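Local coordinates for ABM domain-containing protein (Deinococcus radiodurans, PDB 3E8O) that is of unknown function but has the ferredoxin-like fold of the antibiotic biosynthesis monooxygenase family and may be an oxidoreductase, at residues A30-A33 with A34-R37; A79-T82 with H83-L86. One frame throughout, in Å; residues are numbered along the deposited sequence. Where two conformers were deposited one is given.

Contact 1. Residues A30-A33 with A34-R37; sequences AEHA and AHLR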
# COMPACT_ATOMS: atom_id res chain seq x y z
N ALA A 30 -13.52 11.30 11.97
CA ALA A 30 -14.78 10.80 11.40
C ALA A 30 -15.46 11.86 10.57
O ALA A 30 -16.02 11.58 9.51
CB ALA A 30 -15.72 10.27 12.53
N GLU A 31 -15.38 13.09 11.05
CA GLU A 31 -16.00 14.23 10.41
C GLU A 31 -15.47 14.57 9.03
O GLU A 31 -16.19 15.06 8.18
CB GLU A 31 -15.85 15.48 11.30
CG GLU A 31 -16.36 16.73 10.69
CD GLU A 31 -16.06 17.97 11.55
OE1 GLU A 31 -15.25 17.85 12.51
OE2 GLU A 31 -16.62 19.05 11.24
N HIS A 32 -14.21 14.26 8.81
CA HIS A 32 -13.53 14.68 7.55
C HIS A 32 -13.12 13.53 6.64
O HIS A 32 -12.57 13.75 5.56
CB HIS A 32 -12.27 15.48 7.87
CG HIS A 32 -12.51 16.75 8.64
ND1 HIS A 32 -13.27 17.77 8.14
CD2 HIS A 32 -12.03 17.18 9.83
CE1 HIS A 32 -13.30 18.77 9.01
NE2 HIS A 32 -12.55 18.44 10.05
N ALA A 33 -13.42 12.32 7.07
CA ALA A 33 -12.96 11.13 6.31
C ALA A 33 -13.52 11.07 4.91
O ALA A 33 -12.81 10.77 3.96
CB ALA A 33 -13.22 9.81 7.10
N ALA A 34 -14.82 11.33 4.76
CA ALA A 34 -15.42 11.29 3.41
C ALA A 34 -14.73 12.29 2.44
O ALA A 34 -14.45 11.99 1.27
CB ALA A 34 -16.96 11.48 3.47
N HIS A 35 -14.47 13.47 2.94
CA HIS A 35 -13.77 14.50 2.17
C HIS A 35 -12.35 14.05 1.81
O HIS A 35 -11.87 14.24 0.69
CB HIS A 35 -13.74 15.85 2.93
CG HIS A 35 -15.10 16.46 3.15
ND1 HIS A 35 -15.47 17.04 4.34
CD2 HIS A 35 -16.20 16.49 2.36
CE1 HIS A 35 -16.73 17.45 4.27
NE2 HIS A 35 -17.19 17.14 3.07
N LEU A 36 -11.70 13.38 2.75
CA LEU A 36 -10.33 12.94 2.46
C LEU A 36 -10.30 11.82 1.41
O LEU A 36 -9.44 11.79 0.53
CB LEU A 36 -9.61 12.50 3.72
CG LEU A 36 -8.15 12.08 3.53
CD1 LEU A 36 -7.28 13.13 2.83
CD2 LEU A 36 -7.52 11.63 4.87
N ARG A 37 -11.29 10.96 1.47
CA ARG A 37 -11.34 9.87 0.48
C ARG A 37 -11.50 10.46 -0.91
O ARG A 37 -10.87 10.03 -1.84
CB ARG A 37 -12.47 8.86 0.77
CG ARG A 37 -12.30 8.08 2.05
CD ARG A 37 -13.38 7.03 2.23
NE ARG A 37 -13.34 6.44 3.55
CZ ARG A 37 -14.02 6.83 4.61
NH1 ARG A 37 -14.97 7.74 4.53
NH2 ARG A 37 -13.78 6.27 5.77
O HOH W 1 -16.72 11.61 6.91
O HOH W 2 -16.04 14.46 5.32
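Arg37 lies back along the first turn of helix 33-47 and comes to rest against Ala33, one turn earlier. Its CB stands 3.7 Å from Ala33 O, and its CG is closer, 3.3 Å from the same oxygen. CG is anti to the carbonyl carbon of Arg37 (chi1 -65°), which starts the side chain back toward the preceding turn; from CG to NE it then runs extended, Arg37 CD still 4.2 Å from Ala33 O. At the tip the guanidinium lies against the Ala33 methyl: Arg37 CZ is 4.0 Å and NH1 3.7 Å from Ala33 CB, with NH2 at a similar distance, while Ala33 O sits over the same face of the group. NE forms a salt bridge with Glu60 and NH2 is also hydrogen-bonded outside this turn; the side chain packs on Phe68 and on Leu62 of the second subunit.

Beneath this side chain the backbone winds up in the ordinary helical way. Arg37 N donates to Ala33 O at 2.9 Å, and Leu36 N to His32 O at 3.0 Å. The two amides before them bond to water: water 1 accepts from Ala34 N and donates to Ala30 O, and water 2 accepts from His35 N and donates to Glu31 O. His32 and His35 bring their ND1 atoms to 4.5 Å, His35 ND1 lying at the edge of the His32 ring, near its plane. On one face of that ring, Glu31 CG lies over the centre.

Chemically, this is the N-terminal turn of the helix that follows strand 20-27 in the ferredoxin-like fold. Two waters stand between peptide groups that direct bonds would join further along, while the guanidinium, its charge probably balanced by Glu60, uses its flat face for contact with the methyl and carbonyl oxygen of Ala33.

Contact 2. Residues A79-T82 with H83-L86; sequences AMHT and HLAL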
# COMPACT_ATOMS: atom_id res chain seq x y z
N ALA A 79 11.93 11.80 -11.48
CA ALA A 79 10.51 11.89 -11.82
C ALA A 79 9.69 12.15 -10.56
O ALA A 79 8.69 12.89 -10.59
CB ALA A 79 10.02 10.67 -12.56
N MSE A 80 10.06 11.50 -9.48
CA MSE A 80 9.35 11.71 -8.22
C MSE A 80 9.50 13.14 -7.74
O MSE A 80 8.53 13.74 -7.35
CB MSE A 80 9.83 10.72 -7.18
CG MSE A 80 9.02 10.81 -5.92
SE MSE A 80 9.66 9.63 -4.55
CE MSE A 80 11.17 10.55 -4.29
N HIS A 81 10.70 13.67 -7.83
CA HIS A 81 10.99 15.03 -7.42
C HIS A 81 10.19 16.04 -8.23
O HIS A 81 9.64 17.02 -7.71
CB HIS A 81 12.48 15.32 -7.42
CG HIS A 81 13.14 14.79 -6.19
ND1 HIS A 81 14.29 14.03 -6.21
CD2 HIS A 81 12.73 14.83 -4.90
CE1 HIS A 81 14.61 13.70 -4.96
NE2 HIS A 81 13.67 14.15 -4.15
N THR A 82 10.05 15.74 -9.51
CA THR A 82 9.26 16.59 -10.40
C THR A 82 7.79 16.62 -9.95
O THR A 82 7.14 17.68 -9.84
CB THR A 82 9.41 16.13 -11.87
OG1 THR A 82 10.76 16.41 -12.26
CG2 THR A 82 8.46 16.89 -12.82
N HIS A 83 7.29 15.45 -9.62
CA HIS A 83 5.95 15.32 -9.10
C HIS A 83 5.75 16.15 -7.82
O HIS A 83 4.77 16.84 -7.65
CB HIS A 83 5.63 13.84 -8.79
CG HIS A 83 4.39 13.64 -7.98
ND1 HIS A 83 3.12 13.82 -8.48
CD2 HIS A 83 4.25 13.26 -6.69
CE1 HIS A 83 2.25 13.55 -7.51
NE2 HIS A 83 2.91 13.22 -6.42
N LEU A 84 6.71 16.01 -6.91
CA LEU A 84 6.64 16.65 -5.60
C LEU A 84 6.60 18.18 -5.68
O LEU A 84 6.07 18.84 -4.81
CB LEU A 84 7.78 16.18 -4.73
CG LEU A 84 7.54 14.72 -4.26
CD1 LEU A 84 8.84 14.14 -3.75
CD2 LEU A 84 6.43 14.67 -3.18
N ALA A 85 7.14 18.70 -6.75
CA ALA A 85 7.27 20.16 -6.95
C ALA A 85 6.07 20.75 -7.68
O ALA A 85 5.99 21.97 -7.85
CB ALA A 85 8.51 20.47 -7.73
N LEU A 86 5.15 19.90 -8.09
CA LEU A 86 3.98 20.38 -8.86
C LEU A 86 3.03 21.26 -8.05
O LEU A 86 2.81 21.02 -6.86
CB LEU A 86 3.14 19.26 -9.43
CG LEU A 86 3.75 18.36 -10.50
CD1 LEU A 86 2.79 17.20 -10.77
CD2 LEU A 86 4.04 19.14 -11.80
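Leu84 lies alongside Met80, a selenomethionine here, one turn earlier on helix 77-84. The apolar part of the contact is these two side chains, pointing the same way, with Met80 CG 4.0 Å from Leu84 CD1. Leu84 CD1 also meets His81 CD2 at 4.1 Å, the two side chains crossing at a slant.

Among the backbone bonds, His83 N to Ala79 O and Leu84 N to Met80 O (2.9 Å) keep the helical pattern, the second in the carbonyl plane. Past these the pattern changes. Ala85 N is shared between a weak bond to His81 O and one of 3.3 Å to Thr82 O, which it approaches from above the carbonyl plane, 68° out of it.

The polar tips turn elsewhere: Thr82 OG1 bonds to Gly78 O, and the ring of His83, carried away from segment 79-82 by a chi1 of 167°, bonds through ND1 to Glu50 and through NE2 to an unidentified ligand.

Leu86 is the N-cap of helix 87-98, which makes this the junction of two consecutive helices. Ala79 and Met80 pack on Trp74 of strand 67-74, whose ring meets that of His83 with the planes at about 35°, while Met80 and Leu84 pack on Ile117 of the second subunit.

Overall arrangement
Contact 1 lies in the first part of helix 33-47 and contact 2 in the last part of helix 77-84, on opposite sides of the chain's centre; their centres are 26 Å apart and their nearest atoms about 14 Å, so they do not touch. Strand 67-74 relates them: Phe68 lies by contact 1 and Trp74 by contact 2. Both also meet the second subunit, through Leu62 and Ile117 respectively. Contact 2 is the one beside a bound molecule, an unidentified ligand about 3 Å from the His83 side chain; it probably came from the crystallisation liquor, though it may mark a pocket of this ferredoxin-like, dimeric alpha-beta barrel family.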